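Local coordinates for protein toxin PAU_02230 (Photorhabdus asymbiotica subsp. asymbiotica ATCC 43949, PDB 6HV6) that is a bacterial toxin, known as PaTox, whose modelled part joins a bundle of helices to a six-stranded antiparallel sheet, at residues K74-N79 and L128-K133; L91-N96 and A104-A109; P120-F125 and A144-V149; K132-Y137 and G152-S157. The protein carries 1 engineered substitution. All blocks are in the same frame, centred on the assembly; numbering follows the deposited sequence.

Interactions 1 to 4 all lie in the helical part of the chain, where helix 144-176 supplies a segment to interactions 3 and 4 and is touched by side chains of interactions 1 and 2. The centres of interactions 3 and 4 are about 10 Å apart. Interactions 1 and 4 are closer still, about 8 Å between centres, because both draw on helix 130-138 and share Lys132 and Lys133. Interaction 2, between helices 80-93 and 101-115, lies about 25 Å from interaction 1 and about 16 Å from interaction 3, centre to centre. Along the chain, interaction 2 falls between the two segments of interaction 1 and closes before 3 and 4 open, while the segments of 3 alternate with those of 1 and of 4. Four successive helices and their connections are thereby packed into one unit.

Interaction 1 of 4, residues K74-N79 and L128-K133; sequences KRIKYN and LSLDKK
The backbones of Tyr78 and Asp131 come within 5.8 Å of each other, CA to CA, where the irregular connection 74-79 passes the first turn of helix 130-138. One hydrogen bond joins the two segments: Asn79 N donates to Asp131 OD1 over 2.7 Å, nearly straight at 168°, and it arrives on the syn lone pair of OD1. The carboxylate also lies against carbon, with OD1 3.4 Å from Asn79 CB and OD2 3.5 Å from Tyr78 CA. Beside this polar join, Leu130 reaches across with CG anti to its own backbone N (chi1 177°), which brings CD2 to 4.0 Å from Ile76 CG2; the two side chains meet at about a right angle. The same methyl lies 4.3 Å from Tyr78 CB. Each segment includes an N-cap residue: Ser129 OG caps helix 130-138 by accepting from Lys132 N at 3.1 Å, and Asn79 OD1 caps helix 80-93 through the N of Asn82. The Asp131 carboxylate therefore links one helix start to the residue that caps another, and the nearby Lys77 ammonium, 4.7 Å from NZ to Asp131 OD2, would probably favour its negative charge without touching it.

Interaction 2 of 4, residues L91-N96 and A104-A109; sequences LDYAYN and AQAQQA
Gln107 OE1 accepts a hydrogen bond from Asn96 N over 3.0 Å, which ties the end of a helical hairpin together: helix 80-93 runs out into a loop, and helix 101-115 returns beside it. The bond is bent, with an angle of 144° at the hydrogen, and the donor stands above the plane of the side-chain amide, 49° out of it. Gln107 gets there by an extended chain beyond CG (chi2 174°), laid along the backbone of the loop. Its CG passes 3.7 Å from Tyr93 O, and its CD lies 3.3 Å from Ala94 O. At the other end of the amide, NE2 has a weak hydrogen bond to Ser99 OG in the connection between the helices, so both ends of this buried group are engaged. Asn96 turns its own OD1 to the backbone N of Asp98, in the same connection. The Tyr93 ring meets helix 101-115 with its rim: Ala106 O lies at the edge near the ring plane, and CE1 is 4.2 Å from Ala106 CB. The Tyr93 ring also stacks with Tyr110. A water donates to Gln107 O at 2.9 Å; its very short approach to Tyr93 O leaves a bridge between the backbones doubtful.

Interaction 3 of 4, residues P120-F125 and A144-V149; sequences PQYDNF and ATTKGV
Tyr122 leans from the loop 120-125 onto the opening turns of helix 144-176, and each part of it finds a different partner. Its CB lies 3.7 Å from Val149 CG1, the first contact out from the backbone. Farther along, the ring carries Val149 CG2 over one face, 3.8 Å from the centroid and 11° off the normal, a CH-pi contact centred on the ring. Val149 can offer both branches because CG1 is anti to its backbone N (chi1 166°), leaving CG2 for the ring. At the rim, CE1 is 3.7 Å from Thr146 OG1, which lies near the ring plane and has its hydrogen bond to Asp143 OD1. At the tip, OH comes within 3.4 Å of Thr145 CG2. Phe125, three residues on, takes the other branch of Thr146: CG2 sits at the ring edge, 3.4 Å from CE2, and the side chains cross at about a right angle. Val149 CG1 also approaches this ring, 4.4 Å from Phe125 CD2. No hydrogen bond spans the two segments. Between them the contact is mostly methyl groups against aromatic side chains, so the fit probably rests on shape and dispersion, with the Thr146 hydroxyl held by Asp143.

Interaction 4 of 4, residues K132-Y137 and G152-S157; sequences KKIERY and GKMNES. With EDO (1,2-ethanediol), chain C.
Two helices of the bundle, 130-138 and 144-176, pack through a buried methionine, their segments inclined at 133° between N-to-C directions and 10.7 Å apart at the axes. Met154 lies between the helices and makes most of the contacts. Its SD touches two neighbours on the facing helix, Ile134 CG1 at 3.5 Å and Lys133 CB at 3.7 Å. A bend at the end of the chain (chi3 -84°) turns the methyl away from the line of the side chain, placing CE 3.9 Å from Tyr137 CD2 and 3.8 Å from Lys133 O. Ile134 crosses the methionine at about a right angle, whereas the aliphatic part of Lys133 runs past it in the opposite direction, with CD 3.8 Å from Met154 CG. Farther out, Lys133 CE lies 4.1 Å from Lys153 CB. The two ammonium groups are each bound elsewhere: Lys133 NZ to Leu128 O, and Lys153 NZ to Asn126 OD1 and Tyr117 O. A 1,2-ethanediol molecule sits beside the contact, sharing a hydrogen bond of 2.9 Å between its O2 and Ser157 OG, and also bonded to Asp160 OD2. Helix 80-93 closes the junction from a third direction, with Met86 touching both Met154 and Tyr137, while the Tyr137 hydroxyl is hydrogen-bonded to that of Tyr110 on helix 101-115.

Interaction 1 of 4, residues K74-N79 and L128-K133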
loop_
_atom_site.group_PDB
_atom_site.type_symbol
_atom_site.label_atom_id
_atom_site.label_comp_id
_atom_site.label_asym_id
_atom_site.label_seq_id
_atom_site.Cartn_x
_atom_site.Cartn_y
_atom_site.Cartn_z
ATOM N N LYS A 74 3.705 15.453 7.845
ATOM C CA LYS A 74 3.252 16.462 8.789
ATOM C C LYS A 74 1.762 16.318 9.064
ATOM O O LYS A 74 0.971 16.084 8.149
ATOM C CB LYS A 74 3.551 17.861 8.249
ATOM C CG LYS A 74 4.945 18.373 8.586
ATOM C CD LYS A 74 5.083 18.643 10.078
ATOM C CE LYS A 74 6.475 19.140 10.441
ATOM N NZ LYS A 74 6.590 19.435 11.898
ATOM N N ARG A 75 1.394 16.457 10.334
ATOM C CA ARG A 75 -0.012 16.496 10.717
ATOM C C ARG A 75 -0.687 17.712 10.098
ATOM O O ARG A 75 -0.183 18.832 10.193
ATOM C CB ARG A 75 -0.140 16.552 12.241
ATOM C CG ARG A 75 -1.490 16.107 12.785
ATOM C CD ARG A 75 -1.691 16.566 14.217
ATOM N NE ARG A 75 -2.304 17.892 14.255
ATOM C CZ ARG A 75 -1.631 19.034 14.361
ATOM N NH1 ARG A 75 -0.308 19.025 14.459
ATOM N NH2 ARG A 75 -2.283 20.189 14.377
ATOM N N ILE A 76 -1.838 17.492 9.474
ATOM C CA ILE A 76 -2.631 18.565 8.886
ATOM C C ILE A 76 -3.761 18.901 9.847
ATOM O O ILE A 76 -4.435 17.999 10.357
ATOM C CB ILE A 76 -3.183 18.160 7.507
ATOM C CG1 ILE A 76 -2.053 17.621 6.619
ATOM C CG2 ILE A 76 -3.866 19.350 6.854
ATOM C CD1 ILE A 76 -1.031 18.674 6.219
ATOM N N LYS A 77 -3.964 20.189 10.100
ATOM C CA LYS A 77 -5.086 20.646 10.913
ATOM C C LYS A 77 -6.336 20.753 10.044
ATOM O O LYS A 77 -6.326 21.442 9.021
ATOM C CB LYS A 77 -4.765 21.994 11.556
ATOM C CG LYS A 77 -5.749 22.415 12.642
ATOM C CD LYS A 77 -6.346 23.784 12.361
ATOM C CE LYS A 77 -7.388 24.156 13.408
ATOM N NZ LYS A 77 -7.947 25.524 13.192
ATOM N N TYR A 78 -7.406 20.074 10.448
ATOM C CA TYR A 78 -8.673 20.146 9.733
ATOM C C TYR A 78 -9.781 19.641 10.645
ATOM O O TYR A 78 -9.531 18.924 11.615
ATOM C CB TYR A 78 -8.635 19.332 8.433
ATOM C CG TYR A 78 -8.446 17.860 8.671
ATOM C CD1 TYR A 78 -7.181 17.332 8.892
ATOM C CD2 TYR A 78 -9.532 16.993 8.684
ATOM C CE1 TYR A 78 -7.004 16.000 9.130
ATOM C CE2 TYR A 78 -9.364 15.649 8.922
ATOM C CZ TYR A 78 -8.095 15.158 9.143
ATOM O OH TYR A 78 -7.914 13.824 9.381
ATOM N N ASN A 79 -11.012 20.026 10.321
ATOM C CA ASN A 79 -12.179 19.543 11.053
ATOM C C ASN A 79 -12.506 18.131 10.585
ATOM O O ASN A 79 -12.936 17.930 9.443
ATOM C CB ASN A 79 -13.367 20.473 10.843
ATOM C CG ASN A 79 -14.546 20.104 11.725
ATOM O OD1 ASN A 79 -15.186 19.071 11.533
ATOM N ND2 ASN A 79 -14.830 20.943 12.708
ATOM N N LEU A 128 -8.997 30.816 0.510
ATOM C CA LEU A 128 -9.692 30.209 1.634
ATOM C C LEU A 128 -8.844 29.130 2.296
ATOM O O LEU A 128 -8.050 28.444 1.649
ATOM C CB LEU A 128 -11.022 29.613 1.174
ATOM C CG LEU A 128 -12.004 30.601 0.537
ATOM C CD1 LEU A 128 -13.343 29.935 0.240
ATOM C CD2 LEU A 128 -12.198 31.815 1.435
ATOM N N SER A 129 -8.995 29.007 3.606
ATOM C CA SER A 129 -8.352 27.919 4.327
ATOM C C SER A 129 -8.937 26.582 3.888
ATOM O O SER A 129 -10.019 26.510 3.296
ATOM C CB SER A 129 -8.549 28.081 5.834
ATOM O OG SER A 129 -9.909 27.893 6.143
ATOM N N LEU A 130 -8.213 25.505 4.209
ATOM C CA LEU A 130 -8.708 24.165 3.902
ATOM C C LEU A 130 -10.077 23.925 4.539
ATOM O O LEU A 130 -11.025 23.507 3.868
ATOM C CB LEU A 130 -7.695 23.116 4.377
ATOM C CG LEU A 130 -8.082 21.652 4.194
ATOM C CD1 LEU A 130 -8.396 21.379 2.735
ATOM C CD2 LEU A 130 -6.981 20.724 4.697
ATOM N N ASP A 131 -10.204 24.201 5.836
ATOM C CA ASP A 131 -11.491 23.982 6.500
ATOM C C ASP A 131 -12.611 24.783 5.841
ATOM O O ASP A 131 -13.751 24.313 5.761
ATOM C CB ASP A 131 -11.390 24.338 7.981
ATOM C CG ASP A 131 -10.997 23.144 8.825
ATOM O OD1 ASP A 131 -11.418 22.022 8.487
ATOM O OD2 ASP A 131 -10.259 23.319 9.804
ATOM N N LYS A 132 -12.316 26.005 5.398
ATOM C CA LYS A 132 -13.331 26.807 4.725
ATOM C C LYS A 132 -13.724 26.179 3.392
ATOM O O LYS A 132 -14.913 26.078 3.071
ATOM C CB LYS A 132 -12.824 28.230 4.512
ATOM C CG LYS A 132 -13.916 29.191 4.082
ATOM C CD LYS A 132 -15.097 29.084 5.022
ATOM C CE LYS A 132 -16.005 30.291 4.932
ATOM N NZ LYS A 132 -17.023 30.240 6.017
ATOM N N LYS A 133 -12.733 25.761 2.598
ATOM C CA LYS A 133 -13.016 25.037 1.357
ATOM C C LYS A 133 -13.880 23.803 1.608
ATOM O O LYS A 133 -14.801 23.510 0.839
ATOM C CB LYS A 133 -11.705 24.627 0.674
ATOM C CG LYS A 133 -10.873 25.790 0.101
ATOM C CD LYS A 133 -9.784 25.223 -0.830
ATOM C CE LYS A 133 -9.031 26.323 -1.591
ATOM N NZ LYS A 133 -8.019 27.008 -0.722
#

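Interaction 2 of 4, residues L91-N96 and A104-A109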
loop_
_atom_site.group_PDB
_atom_site.type_symbol
_atom_site.label_atom_id
_atom_site.label_comp_id
_atom_site.label_asym_id
_atom_site.label_seq_id
_atom_site.Cartn_x
_atom_site.Cartn_y
_atom_site.Cartn_z
ATOM N N LEU A 91 -17.868 10.295 -2.766
ATOM C CA LEU A 91 -18.238 8.992 -3.310
ATOM C C LEU A 91 -19.515 9.064 -4.141
ATOM O O LEU A 91 -19.667 8.305 -5.104
ATOM C CB LEU A 91 -18.410 7.989 -2.173
ATOM C CG LEU A 91 -17.188 7.744 -1.288
ATOM C CD1 LEU A 91 -17.542 6.766 -0.178
ATOM C CD2 LEU A 91 -16.013 7.222 -2.110
ATOM N N ASP A 92 -20.441 9.959 -3.794
ATOM C CA ASP A 92 -21.654 10.107 -4.592
ATOM C C ASP A 92 -21.399 10.842 -5.901
ATOM O O ASP A 92 -22.117 10.615 -6.882
ATOM C CB ASP A 92 -22.726 10.851 -3.803
ATOM C CG ASP A 92 -23.257 10.046 -2.634
ATOM O OD1 ASP A 92 -23.206 8.797 -2.693
ATOM O OD2 ASP A 92 -23.729 10.665 -1.656
ATOM N N TYR A 93 -20.413 11.738 -5.932
ATOM C CA TYR A 93 -20.117 12.489 -7.142
ATOM C C TYR A 93 -19.137 11.778 -8.067
ATOM O O TYR A 93 -18.922 12.253 -9.185
ATOM C CB TYR A 93 -19.588 13.880 -6.781
ATOM C CG TYR A 93 -20.674 14.844 -6.355
ATOM C CD1 TYR A 93 -21.455 15.498 -7.297
ATOM C CD2 TYR A 93 -20.911 15.107 -5.009
ATOM C CE1 TYR A 93 -22.449 16.388 -6.914
ATOM C CE2 TYR A 93 -21.901 15.988 -4.611
ATOM C CZ TYR A 93 -22.669 16.626 -5.567
ATOM O OH TYR A 93 -23.652 17.506 -5.182
ATOM N N ALA A 94 -18.563 10.651 -7.645
ATOM C CA ALA A 94 -17.659 9.896 -8.508
ATOM C C ALA A 94 -18.392 9.402 -9.752
ATOM O O ALA A 94 -19.578 9.075 -9.709
ATOM C CB ALA A 94 -17.062 8.711 -7.748
ATOM N N TYR A 95 -17.670 9.344 -10.875
ATOM C CA TYR A 95 -18.303 9.012 -12.146
ATOM C C TYR A 95 -18.800 7.573 -12.137
ATOM O O TYR A 95 -18.064 6.648 -11.777
ATOM C CB TYR A 95 -17.340 9.230 -13.318
ATOM C CG TYR A 95 -17.895 8.779 -14.665
ATOM C CD1 TYR A 95 -18.946 9.461 -15.275
ATOM C CD2 TYR A 95 -17.365 7.675 -15.326
ATOM C CE1 TYR A 95 -19.457 9.052 -16.499
ATOM C CE2 TYR A 95 -17.867 7.259 -16.556
ATOM C CZ TYR A 95 -18.911 7.952 -17.136
ATOM O OH TYR A 95 -19.410 7.540 -18.353
ATOM N N ASN A 96 -20.051 7.392 -12.540
ATOM C CA ASN A 96 -20.683 6.076 -12.619
ATOM C C ASN A 96 -21.260 5.900 -14.016
ATOM O O ASN A 96 -22.267 6.566 -14.355
ATOM C CB ASN A 96 -21.763 5.943 -11.548
ATOM C CG ASN A 96 -22.328 4.547 -11.453
ATOM O OD1 ASN A 96 -22.237 3.756 -12.394
ATOM N ND2 ASN A 96 -22.930 4.234 -10.309
ATOM N N ALA A 104 -26.345 11.641 -13.428
ATOM C CA ALA A 104 -25.277 11.631 -14.420
ATOM C C ALA A 104 -24.832 13.047 -14.760
ATOM O O ALA A 104 -23.630 13.315 -14.890
ATOM C CB ALA A 104 -25.737 10.890 -15.676
ATOM N N GLN A 105 -25.785 13.978 -14.877
ATOM C CA GLN A 105 -25.423 15.362 -15.172
ATOM C C GLN A 105 -24.580 15.967 -14.056
ATOM O O GLN A 105 -23.614 16.691 -14.321
ATOM C CB GLN A 105 -26.677 16.200 -15.401
ATOM C CG GLN A 105 -26.381 17.665 -15.687
ATOM C CD GLN A 105 -27.639 18.508 -15.820
ATOM O OE1 GLN A 105 -28.752 18.014 -15.641
ATOM N NE2 GLN A 105 -27.465 19.788 -16.136
ATOM N N ALA A 106 -24.945 15.704 -12.799
ATOM C CA ALA A 106 -24.152 16.213 -11.688
ATOM C C ALA A 106 -22.761 15.599 -11.694
ATOM O O ALA A 106 -21.772 16.272 -11.386
ATOM C CB ALA A 106 -24.857 15.931 -10.359
ATOM N N GLN A 107 -22.664 14.322 -12.043
ATOM C CA GLN A 107 -21.355 13.684 -12.100
ATOM C C GLN A 107 -20.505 14.270 -13.216
ATOM O O GLN A 107 -19.315 14.535 -13.013
ATOM C CB GLN A 107 -21.521 12.176 -12.256
ATOM C CG GLN A 107 -22.082 11.560 -10.988
ATOM C CD GLN A 107 -22.406 10.108 -11.141
ATOM O OE1 GLN A 107 -22.137 9.504 -12.180
ATOM N NE2 GLN A 107 -22.988 9.527 -10.104
ATOM N N GLN A 108 -21.096 14.503 -14.392
ATOM C CA GLN A 108 -20.336 15.122 -15.474
ATOM C C GLN A 108 -19.864 16.519 -15.085
ATOM O O GLN A 108 -18.709 16.886 -15.331
ATOM C CB GLN A 108 -21.168 15.174 -16.752
ATOM C CG GLN A 108 -20.367 15.619 -17.966
ATOM C CD GLN A 108 -21.041 15.266 -19.282
ATOM O OE1 GLN A 108 -22.253 15.056 -19.332
ATOM N NE2 GLN A 108 -20.252 15.190 -20.356
ATOM N N ALA A 109 -20.745 17.314 -14.478
ATOM C CA ALA A 109 -20.374 18.670 -14.082
ATOM C C ALA A 109 -19.294 18.661 -13.006
ATOM O O ALA A 109 -18.346 19.454 -13.058
ATOM C CB ALA A 109 -21.610 19.423 -13.593
HETATM O O HOH W 1 -17.860 12.587 -11.408
#

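Interaction 3 of 4, residues P120-F125 and A144-V149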
loop_
_atom_site.group_PDB
_atom_site.type_symbol
_atom_site.label_atom_id
_atom_site.label_comp_id
_atom_site.label_asym_id
_atom_site.label_seq_id
_atom_site.Cartn_x
_atom_site.Cartn_y
_atom_site.Cartn_z
ATOM N N PRO A 120 -10.473 30.617 -13.726
ATOM C CA PRO A 120 -10.427 31.864 -12.948
ATOM C C PRO A 120 -11.754 32.266 -12.342
ATOM O O PRO A 120 -11.763 32.999 -11.345
ATOM C CB PRO A 120 -9.954 32.895 -13.986
ATOM C CG PRO A 120 -9.110 32.089 -14.924
ATOM C CD PRO A 120 -9.835 30.774 -15.050
ATOM N N GLN A 121 -12.877 31.836 -12.905
ATOM C CA GLN A 121 -14.113 32.223 -12.248
ATOM C C GLN A 121 -14.261 31.591 -10.866
ATOM O O GLN A 121 -15.235 31.888 -10.178
ATOM C CB GLN A 121 -15.318 31.885 -13.134
ATOM C CG GLN A 121 -15.400 30.447 -13.584
ATOM C CD GLN A 121 -14.767 30.203 -14.943
ATOM O OE1 GLN A 121 -13.587 30.492 -15.166
ATOM N NE2 GLN A 121 -15.554 29.651 -15.860
ATOM N N TYR A 122 -13.321 30.756 -10.421
ATOM C CA TYR A 122 -13.350 30.240 -9.058
ATOM C C TYR A 122 -12.205 30.772 -8.210
ATOM O O TYR A 122 -11.942 30.224 -7.129
ATOM C CB TYR A 122 -13.346 28.717 -9.084
ATOM C CG TYR A 122 -14.532 28.219 -9.859
ATOM C CD1 TYR A 122 -15.765 28.066 -9.241
ATOM C CD2 TYR A 122 -14.437 27.953 -11.213
ATOM C CE1 TYR A 122 -16.863 27.630 -9.948
ATOM C CE2 TYR A 122 -15.543 27.508 -11.931
ATOM C CZ TYR A 122 -16.753 27.363 -11.287
ATOM O OH TYR A 122 -17.860 26.924 -11.967
ATOM N N ASP A 123 -11.538 31.839 -8.670
ATOM C CA ASP A 123 -10.374 32.365 -7.971
ATOM C C ASP A 123 -10.707 32.767 -6.544
ATOM O O ASP A 123 -9.817 32.808 -5.689
ATOM C CB ASP A 123 -9.818 33.577 -8.706
ATOM C CG ASP A 123 -8.998 33.204 -9.933
ATOM O OD1 ASP A 123 -8.540 32.047 -10.048
ATOM O OD2 ASP A 123 -8.804 34.091 -10.766
ATOM N N ASN A 124 -11.968 33.101 -6.275
ATOM C CA ASN A 124 -12.333 33.499 -4.920
ATOM C C ASN A 124 -12.090 32.383 -3.914
ATOM O O ASN A 124 -11.971 32.659 -2.716
ATOM C CB ASN A 124 -13.801 33.921 -4.877
ATOM C CG ASN A 124 -14.742 32.733 -4.930
ATOM O OD1 ASN A 124 -14.976 32.160 -5.990
ATOM N ND2 ASN A 124 -15.270 32.343 -3.774
ATOM N N PHE A 125 -12.016 31.127 -4.368
ATOM C CA PHE A 125 -11.722 30.032 -3.456
ATOM C C PHE A 125 -10.241 29.949 -3.119
ATOM O O PHE A 125 -9.883 29.325 -2.117
ATOM C CB PHE A 125 -12.179 28.688 -4.054
ATOM C CG PHE A 125 -13.667 28.566 -4.196
ATOM C CD1 PHE A 125 -14.508 28.974 -3.182
ATOM C CD2 PHE A 125 -14.227 28.043 -5.346
ATOM C CE1 PHE A 125 -15.883 28.860 -3.296
ATOM C CE2 PHE A 125 -15.600 27.940 -5.470
ATOM C CZ PHE A 125 -16.427 28.356 -4.449
ATOM N N ALA A 144 -22.784 21.283 -8.451
ATOM C CA ALA A 144 -21.915 20.156 -8.777
ATOM C C ALA A 144 -20.577 20.625 -9.325
ATOM O O ALA A 144 -19.518 20.118 -8.931
ATOM C CB ALA A 144 -22.611 19.236 -9.783
ATOM N N THR A 145 -20.600 21.596 -10.238
ATOM C CA THR A 145 -19.354 22.079 -10.826
ATOM C C THR A 145 -18.443 22.643 -9.749
ATOM O O THR A 145 -17.249 22.329 -9.691
ATOM C CB THR A 145 -19.659 23.138 -11.885
ATOM O OG1 THR A 145 -20.524 22.570 -12.880
ATOM C CG2 THR A 145 -18.373 23.625 -12.558
ATOM N N THR A 146 -19.012 23.452 -8.859
ATOM C CA THR A 146 -18.224 24.150 -7.856
ATOM C C THR A 146 -17.622 23.171 -6.866
ATOM O O THR A 146 -16.457 23.309 -6.478
ATOM C CB THR A 146 -19.121 25.187 -7.168
ATOM O OG1 THR A 146 -19.653 26.055 -8.166
ATOM C CG2 THR A 146 -18.363 26.023 -6.165
ATOM N N LYS A 147 -18.398 22.162 -6.457
ATOM C CA LYS A 147 -17.847 21.105 -5.622
ATOM C C LYS A 147 -16.668 20.416 -6.311
ATOM O O LYS A 147 -15.635 20.174 -5.683
ATOM C CB LYS A 147 -18.942 20.096 -5.269
ATOM C CG LYS A 147 -20.069 20.627 -4.338
ATOM C CD LYS A 147 -20.883 19.445 -3.803
ATOM C CE LYS A 147 -22.294 19.844 -3.325
ATOM N NZ LYS A 147 -22.301 20.905 -2.260
ATOM N N GLY A 148 -16.794 20.106 -7.608
ATOM C CA GLY A 148 -15.671 19.499 -8.319
ATOM C C GLY A 148 -14.434 20.380 -8.301
ATOM O O GLY A 148 -13.331 19.918 -8.008
ATOM N N VAL A 149 -14.613 21.674 -8.593
ATOM C CA VAL A 149 -13.518 22.639 -8.513
ATOM C C VAL A 149 -12.872 22.602 -7.131
ATOM O O VAL A 149 -11.646 22.578 -7.000
ATOM C CB VAL A 149 -14.031 24.055 -8.846
ATOM C CG1 VAL A 149 -13.008 25.105 -8.427
ATOM C CG2 VAL A 149 -14.344 24.184 -10.341
#

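Interaction 4 of 4, residues K132-Y137 and G152-S157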
loop_
_atom_site.group_PDB
_atom_site.type_symbol
_atom_site.label_atom_id
_atom_site.label_comp_id
_atom_site.label_asym_id
_atom_site.label_seq_id
_atom_site.Cartn_x
_atom_site.Cartn_y
_atom_site.Cartn_z
ATOM N N LYS A 132 -12.316 26.005 5.398
ATOM C CA LYS A 132 -13.331 26.807 4.725
ATOM C C LYS A 132 -13.724 26.179 3.392
ATOM O O LYS A 132 -14.913 26.078 3.071
ATOM C CB LYS A 132 -12.824 28.230 4.512
ATOM C CG LYS A 132 -13.916 29.191 4.082
ATOM C CD LYS A 132 -15.097 29.084 5.022
ATOM C CE LYS A 132 -16.005 30.291 4.932
ATOM N NZ LYS A 132 -17.023 30.240 6.017
ATOM N N LYS A 133 -12.733 25.761 2.598
ATOM C CA LYS A 133 -13.016 25.037 1.357
ATOM C C LYS A 133 -13.880 23.803 1.608
ATOM O O LYS A 133 -14.801 23.510 0.839
ATOM C CB LYS A 133 -11.705 24.627 0.674
ATOM C CG LYS A 133 -10.873 25.790 0.101
ATOM C CD LYS A 133 -9.784 25.223 -0.830
ATOM C CE LYS A 133 -9.031 26.323 -1.591
ATOM N NZ LYS A 133 -8.019 27.008 -0.722
ATOM N N ILE A 134 -13.586 23.057 2.666
ATOM C CA ILE A 134 -14.397 21.887 2.987
ATOM C C ILE A 134 -15.815 22.313 3.361
ATOM O O ILE A 134 -16.791 21.719 2.900
ATOM C CB ILE A 134 -13.732 21.073 4.114
ATOM C CG1 ILE A 134 -12.391 20.479 3.658
ATOM C CG2 ILE A 134 -14.646 19.960 4.570
ATOM C CD1 ILE A 134 -11.625 19.848 4.816
ATOM N N GLU A 135 -15.953 23.359 4.190
ATOM C CA GLU A 135 -17.285 23.859 4.529
ATOM C C GLU A 135 -18.075 24.233 3.282
ATOM O O GLU A 135 -19.273 23.946 3.192
ATOM C CB GLU A 135 -17.191 25.082 5.443
ATOM C CG GLU A 135 -16.847 24.798 6.863
ATOM C CD GLU A 135 -16.841 26.071 7.699
ATOM O OE1 GLU A 135 -17.335 27.111 7.204
ATOM O OE2 GLU A 135 -16.333 26.028 8.840
ATOM N N ARG A 136 -17.437 24.912 2.328
ATOM C CA ARG A 136 -18.136 25.281 1.099
ATOM C C ARG A 136 -18.483 24.042 0.278
ATOM O O ARG A 136 -19.578 23.950 -0.290
ATOM C CB ARG A 136 -17.280 26.250 0.277
ATOM C CG ARG A 136 -16.913 27.529 1.037
ATOM C CD ARG A 136 -18.166 28.345 1.375
ATOM N NE ARG A 136 -18.710 28.916 0.150
ATOM C CZ ARG A 136 -19.958 28.747 -0.274
ATOM N NH1 ARG A 136 -20.815 28.048 0.449
ATOM N NH2 ARG A 136 -20.349 29.296 -1.418
ATOM N N TYR A 137 -17.583 23.067 0.238
ATOM C CA TYR A 137 -17.862 21.844 -0.512
ATOM C C TYR A 137 -19.115 21.166 0.021
ATOM O O TYR A 137 -19.993 20.754 -0.747
ATOM C CB TYR A 137 -16.668 20.901 -0.418
ATOM C CG TYR A 137 -16.815 19.598 -1.184
ATOM C CD1 TYR A 137 -17.611 18.553 -0.702
ATOM C CD2 TYR A 137 -16.119 19.399 -2.369
ATOM C CE1 TYR A 137 -17.715 17.348 -1.407
ATOM C CE2 TYR A 137 -16.224 18.218 -3.072
ATOM C CZ TYR A 137 -17.017 17.199 -2.597
ATOM O OH TYR A 137 -17.094 16.023 -3.331
ATOM N N GLY A 152 -10.837 19.668 -6.679
ATOM C CA GLY A 152 -9.584 19.871 -7.388
ATOM C C GLY A 152 -8.607 20.719 -6.595
ATOM O O GLY A 152 -7.433 20.366 -6.454
ATOM N N LYS A 153 -9.087 21.838 -6.043
ATOM C CA LYS A 153 -8.209 22.747 -5.306
ATOM C C LYS A 153 -7.705 22.135 -4.005
ATOM O O LYS A 153 -6.611 22.488 -3.542
ATOM C CB LYS A 153 -8.942 24.067 -5.019
ATOM C CG LYS A 153 -9.170 24.946 -6.271
ATOM C CD LYS A 153 -9.868 26.286 -5.910
ATOM C CE LYS A 153 -10.060 27.145 -7.160
ATOM N NZ LYS A 153 -8.774 27.561 -7.810
ATOM N N MET A 154 -8.482 21.240 -3.396
ATOM C CA MET A 154 -8.111 20.567 -2.155
ATOM C C MET A 154 -7.312 19.287 -2.363
ATOM O O MET A 154 -6.909 18.663 -1.374
ATOM C CB MET A 154 -9.365 20.222 -1.352
ATOM C CG MET A 154 -10.032 21.451 -0.712
ATOM S SD MET A 154 -11.411 20.919 0.314
ATOM C CE MET A 154 -12.733 20.757 -0.872
ATOM N N ASN A 155 -7.079 18.876 -3.611
ATOM C CA ASN A 155 -6.589 17.521 -3.857
ATOM C C ASN A 155 -5.249 17.250 -3.175
ATOM O O ASN A 155 -5.033 16.166 -2.615
ATOM C CB ASN A 155 -6.487 17.263 -5.357
ATOM C CG ASN A 155 -6.275 15.788 -5.658
ATOM O OD1 ASN A 155 -7.111 14.951 -5.324
ATOM N ND2 ASN A 155 -5.146 15.466 -6.266
ATOM N N GLU A 156 -4.327 18.203 -3.216
ATOM C CA GLU A 156 -3.041 17.961 -2.572
ATOM C C GLU A 156 -3.193 17.891 -1.058
ATOM O O GLU A 156 -2.558 17.058 -0.405
ATOM C CB GLU A 156 -2.037 19.046 -2.968
ATOM C CG GLU A 156 -1.588 18.962 -4.432
ATOM C CD GLU A 156 -1.114 17.567 -4.838
ATOM O OE1 GLU A 156 -0.342 16.947 -4.084
ATOM O OE2 GLU A 156 -1.528 17.080 -5.912
ATOM N N SER A 157 -4.036 18.756 -0.480
ATOM C CA SER A 157 -4.272 18.691 0.960
ATOM C C SER A 157 -4.889 17.361 1.359
ATOM O O SER A 157 -4.496 16.763 2.369
ATOM C CB SER A 157 -5.167 19.844 1.397
ATOM O OG SER A 157 -4.453 21.046 1.274
HETATM C C1 EDO C . -1.575 20.319 2.641
HETATM O O1 EDO C . -0.202 20.354 2.239
HETATM C C2 EDO C . -1.834 21.359 3.721
HETATM O O2 EDO C . -3.249 21.508 3.885
#